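Local coordinates for STBB protein (Escherichia coli, PDB 2JD3) that binds the centromere-like parC site of its plasmid as a ribbon-helix-helix dimer and probably couples it to ParM, the actin-like filament that segregates plasmids, at residues F22-L25 against E26-S30; V31-S34 against E35-E38. One frame throughout, in Å; residues are numbered along the deposited sequence.

Contact 1: F22-L25 against E26-S30; sequences FQTL and EAIES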
loop_
_atom_site.group_PDB
_atom_site.type_symbol
_atom_site.label_atom_id
_atom_site.label_comp_id
_atom_site.label_asym_id
_atom_site.label_seq_id
_atom_site.Cartn_x
_atom_site.Cartn_y
_atom_site.Cartn_z
ATOM N N PHE A 22 -8.837 13.604 0.891
ATOM C CA PHE A 22 -10.269 13.644 0.656
ATOM C C PHE A 22 -10.738 12.399 -0.076
ATOM O O PHE A 22 -11.767 11.831 0.257
ATOM C CB PHE A 22 -10.657 14.879 -0.155
ATOM C CG PHE A 22 -12.139 15.098 -0.232
ATOM C CD1 PHE A 22 -12.846 15.539 0.888
ATOM C CD2 PHE A 22 -12.839 14.818 -1.402
ATOM C CE1 PHE A 22 -14.227 15.694 0.845
ATOM C CE2 PHE A 22 -14.220 14.969 -1.457
ATOM C CZ PHE A 22 -14.917 15.407 -0.333
ATOM N N GLN A 23 -9.989 11.977 -1.081
ATOM C CA GLN A 23 -10.371 10.795 -1.837
ATOM C C GLN A 23 -10.370 9.568 -0.920
ATOM O O GLN A 23 -11.135 8.622 -1.129
ATOM C CB GLN A 23 -9.422 10.608 -3.027
ATOM C CG GLN A 23 -9.645 9.337 -3.798
ATOM C CD GLN A 23 -8.901 9.306 -5.124
ATOM O OE1 GLN A 23 -8.626 8.226 -5.666
ATOM N NE2 GLN A 23 -8.584 10.489 -5.665
ATOM N N THR A 24 -9.521 9.602 0.110
ATOM C CA THR A 24 -9.419 8.510 1.072
ATOM C C THR A 24 -10.643 8.510 1.982
ATOM O O THR A 24 -11.173 7.451 2.304
ATOM C CB THR A 24 -8.146 8.636 1.930
ATOM O OG1 THR A 24 -7.007 8.675 1.072
ATOM C CG2 THR A 24 -7.998 7.451 2.854
ATOM N N LEU A 25 -11.085 9.701 2.388
ATOM C CA LEU A 25 -12.267 9.843 3.243
ATOM C C LEU A 25 -13.480 9.207 2.590
ATOM O O LEU A 25 -14.238 8.483 3.233
ATOM C CB LEU A 25 -12.580 11.314 3.508
ATOM C CG LEU A 25 -11.781 12.007 4.605
ATOM C CD1 LEU A 25 -12.091 13.491 4.616
ATOM C CD2 LEU A 25 -12.131 11.393 5.935
ATOM N N GLU A 26 -13.671 9.485 1.309
ATOM C CA GLU A 26 -14.805 8.923 0.603
ATOM C C GLU A 26 -14.731 7.405 0.589
ATOM O O GLU A 26 -15.734 6.730 0.793
ATOM C CB GLU A 26 -14.867 9.481 -0.816
ATOM C CG GLU A 26 -15.279 10.944 -0.847
ATOM C CD GLU A 26 -15.355 11.513 -2.249
ATOM O OE1 GLU A 26 -15.830 12.663 -2.397
ATOM O OE2 GLU A 26 -14.936 10.814 -3.202
ATOM N N ALA A 27 -13.543 6.862 0.363
ATOM C CA ALA A 27 -13.382 5.419 0.350
ATOM C C ALA A 27 -13.819 4.853 1.702
ATOM O O ALA A 27 -14.575 3.883 1.760
ATOM C CB ALA A 27 -11.934 5.058 0.064
ATOM N N ILE A 28 -13.342 5.460 2.785
ATOM C CA ILE A 28 -13.699 5.013 4.127
ATOM C C ILE A 28 -15.218 5.051 4.286
ATOM O O ILE A 28 -15.844 4.055 4.657
ATOM C CB ILE A 28 -13.104 5.928 5.223
ATOM C CG1 ILE A 28 -11.588 6.058 5.056
ATOM C CG2 ILE A 28 -13.445 5.372 6.593
ATOM C CD1 ILE A 28 -10.817 4.793 5.315
ATOM N N GLU A 29 -15.795 6.218 3.999
ATOM C CA GLU A 29 -17.235 6.437 4.115
ATOM C C GLU A 29 -18.089 5.313 3.545
ATOM O O GLU A 29 -19.016 4.865 4.204
ATOM C CB GLU A 29 -17.645 7.756 3.442
ATOM C CG GLU A 29 -17.016 9.035 4.019
ATOM C CD GLU A 29 -17.342 9.277 5.487
ATOM O OE1 GLU A 29 -17.021 10.380 5.990
ATOM O OE2 GLU A 29 -17.907 8.368 6.138
ATOM N N SER A 30 -17.791 4.859 2.332
ATOM C CA SER A 30 -18.585 3.794 1.720
ATOM C C SER A 30 -18.229 2.391 2.211
ATOM O O SER A 30 -18.317 1.405 1.471
ATOM C CB SER A 30 -18.490 3.862 0.188
ATOM O OG SER A 30 -17.153 3.794 -0.262
#
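Glu26 sits one turn beyond Phe22 on helix 19-29, and its side chain runs back along the helix surface to the phenylalanine ring. CB meets backbone, the carbonyl carbon of Leu25 and the carbonyl oxygen of Gln23, and from there the chain passes to CG, 3.8 Å from Phe22 O. With CG anti to the carbonyl carbon (chi1 -71°) and the chain extended beyond it, CD is carried out to 3.7 Å from Phe22 CE2. OE1, at the tip, comes to the CE2-CZ corner of the ring. The approach is oblique, with carboxylate and ring planes 64° apart. Phe22 does its share: its CG lies anti to the backbone N (chi1 -170°), which brings the ring within reach of the glutamate tip.

Beneath these side chains the helix is held by its regular i to i+4 bonds. Glu26 N donates to Phe22 O, Ile28 N to Thr24 O and Glu29 N to Leu25 O, the last at 2.9 Å, whereas the bond from Ala27 N to Gln23 O is weak. On the buried side, Thr24 CG2 meets Ile28 CG1 at 4.4 Å, and Thr24 OG1 turns back to a hydrogen bond with Ala20 O. Ser30 is where the chain leaves helical geometry.

The helix has an exposed flank carrying Phe22 and the acidic Glu26 and Glu29, and an apolar one turned into the dimer. There Ile28 packs on Phe40 of helix 33-53 and on Met48 of the second subunit, Thr24 reaches Ile45 of that subunit, and Leu25 lies on its Tyr10, in strand 8-14.

Contact 2: V31-S34 against E35-E38; sequences VPRS and ERGE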
loop_
_atom_site.group_PDB
_atom_site.type_symbol
_atom_site.label_atom_id
_atom_site.label_comp_id
_atom_site.label_asym_id
_atom_site.label_seq_id
_atom_site.Cartn_x
_atom_site.Cartn_y
_atom_site.Cartn_z
ATOM N N VAL A 31 -17.823 2.318 3.474
ATOM C CA VAL A 31 -17.474 1.062 4.126
ATOM C C VAL A 31 -18.114 1.156 5.506
ATOM O O VAL A 31 -17.792 2.057 6.288
ATOM C CB VAL A 31 -15.935 0.894 4.285
ATOM C CG1 VAL A 31 -15.626 -0.348 5.091
ATOM C CG2 VAL A 31 -15.276 0.792 2.927
ATOM N N PRO A 32 -19.052 0.245 5.812
ATOM C CA PRO A 32 -19.750 0.221 7.108
ATOM C C PRO A 32 -18.846 0.254 8.345
ATOM O O PRO A 32 -17.902 -0.524 8.459
ATOM C CB PRO A 32 -20.608 -1.046 7.022
ATOM C CG PRO A 32 -20.000 -1.839 5.872
ATOM C CD PRO A 32 -19.585 -0.787 4.908
ATOM N N ARG A 33 -19.156 1.167 9.263
ATOM C CA ARG A 33 -18.392 1.361 10.501
ATOM C C ARG A 33 -17.832 0.071 11.094
ATOM O O ARG A 33 -16.656 -0.001 11.458
ATOM C CB ARG A 33 -19.268 2.045 11.558
ATOM C CG ARG A 33 -20.075 3.232 11.050
ATOM C CD ARG A 33 -19.471 4.560 11.478
ATOM N NE ARG A 33 -20.194 5.690 10.893
ATOM C CZ ARG A 33 -19.838 6.966 11.029
ATOM N NH1 ARG A 33 -20.562 7.920 10.455
ATOM N NH2 ARG A 33 -18.763 7.292 11.739
ATOM N N SER A 34 -18.684 -0.942 11.202
ATOM C CA SER A 34 -18.294 -2.231 11.765
ATOM C C SER A 34 -17.042 -2.820 11.113
ATOM O O SER A 34 -16.137 -3.303 11.797
ATOM C CB SER A 34 -19.457 -3.209 11.635
ATOM O OG SER A 34 -19.956 -3.205 10.310
ATOM N N GLU A 35 -16.987 -2.762 9.788
ATOM C CA GLU A 35 -15.859 -3.299 9.038
ATOM C C GLU A 35 -14.615 -2.404 9.003
ATOM O O GLU A 35 -13.519 -2.883 8.738
ATOM C CB GLU A 35 -16.299 -3.602 7.609
ATOM C CG GLU A 35 -17.574 -4.419 7.510
ATOM C CD GLU A 35 -18.021 -4.600 6.071
ATOM O OE1 GLU A 35 -19.166 -5.062 5.842
ATOM O OE2 GLU A 35 -17.222 -4.277 5.164
ATOM N N ARG A 36 -14.780 -1.116 9.282
ATOM C CA ARG A 36 -13.659 -0.181 9.255
ATOM C C ARG A 36 -12.487 -0.524 10.159
ATOM O O ARG A 36 -11.349 -0.197 9.847
ATOM C CB ARG A 36 -14.138 1.233 9.579
ATOM C CG ARG A 36 -15.063 1.794 8.531
ATOM C CD ARG A 36 -15.497 3.190 8.879
ATOM N NE ARG A 36 -16.591 3.625 8.021
ATOM C CZ ARG A 36 -17.294 4.732 8.224
ATOM N NH1 ARG A 36 -18.280 5.053 7.393
ATOM N NH2 ARG A 36 -17.007 5.517 9.259
ATOM N N GLY A 37 -12.749 -1.178 11.280
ATOM C CA GLY A 37 -11.654 -1.520 12.166
ATOM C C GLY A 37 -10.687 -2.486 11.509
ATOM O O GLY A 37 -9.467 -2.333 11.606
ATOM N N GLU A 38 -11.235 -3.484 10.830
ATOM C CA GLU A 38 -10.418 -4.483 10.170
ATOM C C GLU A 38 -9.851 -3.936 8.862
ATOM O O GLU A 38 -8.814 -4.393 8.377
ATOM C CB GLU A 38 -11.255 -5.733 9.917
ATOM C CG GLU A 38 -10.462 -6.941 9.463
ATOM C CD GLU A 38 -10.978 -8.237 10.088
ATOM O OE1 GLU A 38 -12.214 -8.475 10.045
ATOM O OE2 GLU A 38 -10.141 -9.013 10.617
#
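Arg36 reaches back across the turn to the carbonyl of Val31, the chain extended from CG to NE. NE gives the main bond, 2.6 Å to Val31 O, and the oxygen lies at the guanidinium edge, 13° out of its plane; NH1 adds a weak second bond to the same atom. The aliphatic part of the arginine passes Val31 head to tail, with CG 4.1 Å from Val31 CG1.

Arg33 extends next to Arg36 in the same sense, and its CD and CG cover one face of the Arg36 guanidinium. The two guanidinium planes are 37° apart, with NH2 of Arg33 3.5 Å from NH2 of Arg36. Glu35 brings its carboxylate obliquely to the proline ring, OE1 3.3 Å from Pro32 CG. Its backbone N and that of Arg36 both bond to Pro32 O, from opposite faces of the carbonyl plane, at the first turn of helix 33-53.

Shortening Arg36 to an alanine is likely to leave Val31 O without its side-chain donors and the alkyl chain of Arg33 without its cover. Two like charges this close probably carry an electrostatic cost, which the carbonyl and the acidic Glu29 nearby may ease.

Overall arrangement
Contacts 1 and 2 follow one another along the chain, their centres 12 Å apart: 22-30 forms most of helix 19-29 and its end, and 31-38 turns the corner into helix 33-53. Neither is fully core: contact 1 is partly buried, with an apolar side facing the second subunit of the ribbon-helix-helix dimer, and contact 2 lies at the surface. The chemistry differs accordingly: mostly regular helix bonds, with a carboxylate on an aromatic ring, in the first; arginine-to-carbonyl bonds and neighbouring charges in the second. They meet where Glu29 OE2 lies 3.6 Å from Arg36 NH1, a long and weak salt bridge between the end of one helix and the beginning of the next.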